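NalD (PDB 5DAJ) acts as the secondary, TetR-family repressor of MexAB-OprM multidrug efflux pump expression in Pseudomonas aeruginosa, which novobiocin binding to it induces. Local coordinates at residues L17-L22 with E34-A39. Sequence-based numbering, arbitrary orientation.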
ATOM      1  N   LEU A  17     -13.441 -13.187 -15.570  1.00 40.87           N
ATOM      2  CA  LEU A  17     -14.441 -13.094 -14.502  1.00 49.57           C
ATOM      3  C   LEU A  17     -14.278 -14.208 -13.466  1.00 48.11           C
ATOM      4  O   LEU A  17     -14.342 -13.952 -12.258  1.00 58.42           O
ATOM      5  CB  LEU A  17     -15.861 -13.133 -15.075  1.00 56.16           C
ATOM      6  CG  LEU A  17     -16.412 -11.802 -15.609  1.00 64.79           C
ATOM      7  CD1 LEU A  17     -17.741 -12.042 -16.302  1.00 71.53           C
ATOM      8  CD2 LEU A  17     -16.572 -10.768 -14.495  1.00 71.54           C
ATOM      9  N   ALA A  18     -14.072 -15.425 -13.953  1.00 41.14           N
ATOM     10  CA  ALA A  18     -13.802 -16.597 -13.106  1.00 43.79           C
ATOM     11  C   ALA A  18     -12.566 -16.402 -12.233  1.00 44.11           C
ATOM     12  O   ALA A  18     -12.620 -16.576 -11.014  1.00 48.83           O
ATOM     13  CB  ALA A  18     -13.630 -17.844 -13.957  1.00 45.14           C
ATOM     14  N   ALA A  19     -11.477 -15.983 -12.866  1.00 39.80           N
ATOM     15  CA  ALA A  19     -10.231 -15.677 -12.161  1.00 41.14           C
ATOM     16  C   ALA A  19     -10.396 -14.562 -11.117  1.00 42.90           C
ATOM     17  O   ALA A  19      -9.826 -14.633 -10.020  1.00 43.45           O
ATOM     18  CB  ALA A  19      -9.145 -15.295 -13.156  1.00 45.22           C
ATOM     19  N   GLU A  20     -11.139 -13.518 -11.491  1.00 41.66           N
ATOM     20  CA  GLU A  20     -11.426 -12.383 -10.596  1.00 45.12           C
ATOM     21  C   GLU A  20     -12.082 -12.887  -9.313  1.00 48.88           C
ATOM     22  O   GLU A  20     -11.624 -12.582  -8.217  1.00 53.93           O
ATOM     23  CB  GLU A  20     -12.317 -11.353 -11.296  1.00 45.12           C
ATOM     24  CG  GLU A  20     -12.666 -10.114 -10.480  1.00 49.62           C
ATOM     25  CD  GLU A  20     -13.662  -9.205 -11.185  1.00 53.31           C
ATOM     26  OE1 GLU A  20     -13.593  -9.063 -12.422  1.00 50.49           O
ATOM     27  OE2 GLU A  20     -14.520  -8.617 -10.492  1.00 63.30           O
ATOM     28  N   GLU A  21     -13.123 -13.696  -9.463  1.00 47.69           N
ATOM     29  CA  GLU A  21     -13.836 -14.288  -8.314  1.00 43.94           C
ATOM     30  C   GLU A  21     -12.928 -15.211  -7.477  1.00 55.33           C
ATOM     31  O   GLU A  21     -12.909 -15.120  -6.241  1.00 57.55           O
ATOM     32  CB  GLU A  21     -15.079 -15.042  -8.826  1.00 60.04           C
ATOM     33  CG  GLU A  21     -15.991 -15.734  -7.883  1.00 71.22           C
ATOM     34  CD  GLU A  21     -16.641 -16.973  -8.491  1.00 83.03           C
ATOM     35  OE1 GLU A  21     -16.181 -18.139  -8.305  1.00105.33           O
ATOM     36  OE2 GLU A  21     -17.623 -16.758  -9.203  1.00 92.79           O
ATOM     37  N   LEU A  22     -12.163 -16.067  -8.153  1.00 51.09           N
ATOM     38  CA  LEU A  22     -11.264 -17.018  -7.465  1.00 53.24           C
ATOM     39  C   LEU A  22     -10.113 -16.332  -6.730  1.00 52.98           C
ATOM     40  O   LEU A  22      -9.879 -16.617  -5.552  1.00 56.75           O
ATOM     41  CB  LEU A  22     -10.701 -18.076  -8.417  1.00 52.98           C
ATOM     42  CG  LEU A  22     -11.520 -19.366  -8.484  1.00 56.65           C
ATOM     43  CD1 LEU A  22     -12.652 -19.236  -9.486  1.00 59.80           C
ATOM     44  CD2 LEU A  22     -10.633 -20.541  -8.846  1.00 63.55           C
ATOM     45  N   GLU A  34      -5.706 -24.300 -13.869  1.00 53.82           N
ATOM     46  CA  GLU A  34      -6.635 -25.438 -13.949  1.00 55.60           C
ATOM     47  C   GLU A  34      -7.956 -25.115 -13.251  1.00 55.94           C
ATOM     48  O   GLU A  34      -9.033 -25.296 -13.816  1.00 66.77           O
ATOM     49  CB  GLU A  34      -6.006 -26.696 -13.343  1.00 61.38           C
ATOM     50  CG  GLU A  34      -6.856 -27.957 -13.509  1.00 70.66           C
ATOM     51  CD  GLU A  34      -6.135 -29.237 -13.106  1.00 81.71           C
ATOM     52  OE1 GLU A  34      -5.270 -29.186 -12.200  1.00 90.63           O
ATOM     53  OE2 GLU A  34      -6.443 -30.303 -13.694  1.00100.01           O
ATOM     54  N   GLN A  35      -7.851 -24.596 -12.036  1.00 52.25           N
ATOM     55  CA  GLN A  35      -9.016 -24.181 -11.238  1.00 49.45           C
ATOM     56  C   GLN A  35      -9.832 -23.068 -11.900  1.00 49.27           C
ATOM     57  O   GLN A  35     -11.064 -23.054 -11.823  1.00 51.59           O
ATOM     58  CB  GLN A  35      -8.574 -23.719  -9.857  1.00 46.77           C
ATOM     59  CG  GLN A  35      -8.116 -24.853  -8.958  1.00 49.15           C
ATOM     60  CD  GLN A  35      -7.395 -24.372  -7.709  1.00 51.82           C
ATOM     61  OE1 GLN A  35      -6.634 -23.407  -7.750  1.00 53.09           O
ATOM     62  NE2 GLN A  35      -7.600 -25.068  -6.601  1.00 56.91           N
ATOM     63  N   ILE A  36      -9.136 -22.133 -12.539  1.00 44.50           N
ATOM     64  CA  ILE A  36      -9.785 -21.035 -13.276  1.00 45.35           C
ATOM     65  C   ILE A  36     -10.583 -21.586 -14.453  1.00 46.27           C
ATOM     66  O   ILE A  36     -11.734 -21.205 -14.667  1.00 44.69           O
ATOM     67  CB  ILE A  36      -8.757 -19.996 -13.772  1.00 45.12           C
ATOM     68  CG1 ILE A  36      -8.207 -19.207 -12.578  1.00 47.11           C
ATOM     69  CG2 ILE A  36      -9.379 -19.016 -14.768  1.00 46.83           C
ATOM     70  CD1 ILE A  36      -6.903 -18.485 -12.859  1.00 45.52           C
ATOM     71  N   ALA A  37      -9.937 -22.463 -15.216  1.00 48.03           N
ATOM     72  CA  ALA A  37     -10.552 -23.107 -16.376  1.00 52.89           C
ATOM     73  C   ALA A  37     -11.844 -23.826 -15.997  1.00 53.00           C
ATOM     74  O   ALA A  37     -12.878 -23.650 -16.646  1.00 54.39           O
ATOM     75  CB  ALA A  37      -9.582 -24.094 -17.004  1.00 55.44           C
ATOM     76  N   ARG A  38     -11.765 -24.610 -14.928  1.00 50.33           N
ATOM     77  CA  ARG A  38     -12.909 -25.364 -14.424  1.00 55.35           C
ATOM     78  C   ARG A  38     -14.049 -24.447 -13.998  1.00 55.57           C
ATOM     79  O   ARG A  38     -15.195 -24.655 -14.386  1.00 64.39           O
ATOM     80  CB  ARG A  38     -12.495 -26.278 -13.276  1.00 59.87           C
ATOM     81  CG  ARG A  38     -13.504 -27.371 -12.942  1.00 69.21           C
ATOM     82  CD  ARG A  38     -12.909 -28.499 -12.110  1.00 83.73           C
ATOM     83  NE  ARG A  38     -12.357 -27.991 -10.850  1.00 98.17           N
ATOM     84  CZ  ARG A  38     -11.059 -27.915 -10.521  1.00 97.15           C
ATOM     85  NH1 ARG A  38     -10.088 -28.341 -11.338  1.00106.29           N
ATOM     86  NH2 ARG A  38     -10.727 -27.410  -9.334  1.00 88.71           N
ATOM     87  N   ALA A  39     -13.716 -23.409 -13.239  1.00 53.49           N
ATOM     88  CA  ALA A  39     -14.702 -22.407 -12.787  1.00 52.26           C
ATOM     89  C   ALA A  39     -15.317 -21.584 -13.926  1.00 51.14           C
ATOM     90  O   ALA A  39     -16.418 -21.066 -13.791  1.00 53.71           O
ATOM     91  CB  ALA A  39     -14.066 -21.479 -11.764  1.00 50.76           C
TER
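Ala18 and Ala19 in segment 17-22 of helix 6-26 pack against Ile36 and Ala39 in segment 34-39 of helix 33-40, where the two segment axes come within 8.7 Å of each other, their N-to-C directions 118° apart. The small side chains of Ala18, Ala19 and Ala39 permit this approach. The CA atoms of Ala19 and Ile36 are 5.5 Å apart. The CB of Ala18 points at the other helix and rests against its backbone, near the Ile36 carbonyl oxygen and the carbonyl carbon of Ala39, with Ala39 CB 4.3 Å from Ala18 CB. Ile36 meets Ala19 with both branches. Its CG1 lies anti to the carbonyl carbon (chi1 -71°) and its CG2 anti to the backbone N, and the Ala19 methyl touches the two branches, with Ile36 CD1 3.9 Å from Ala19 CB. One turn further along, Leu22 reaches across with its two methyls divided: CD1 meets the CB of Ala39 and CD2 lies 3.9 Å from Gln35 CB. Gln35 thus contributes the aliphatic base of its side chain, while its OE1 accepts a hydrogen bond from the backbone N of Ser32. The side-chain contacts are between aliphatic groups, and no hydrogen bond spans the two segments. Ile15 and Phe23, on the same helix as Ala19, also touch Ile36, and Leu57 and Met61 of helix 54-63 pack on Ala19, extending the same core. This packing is characteristic of the three-helix N-terminal DNA-binding domain of TetR-family repressors, in which the N-terminal helix, here 6-26, packs across the first helix of the predicted helix-turn-helix, 33-40, with 44-51 as its second.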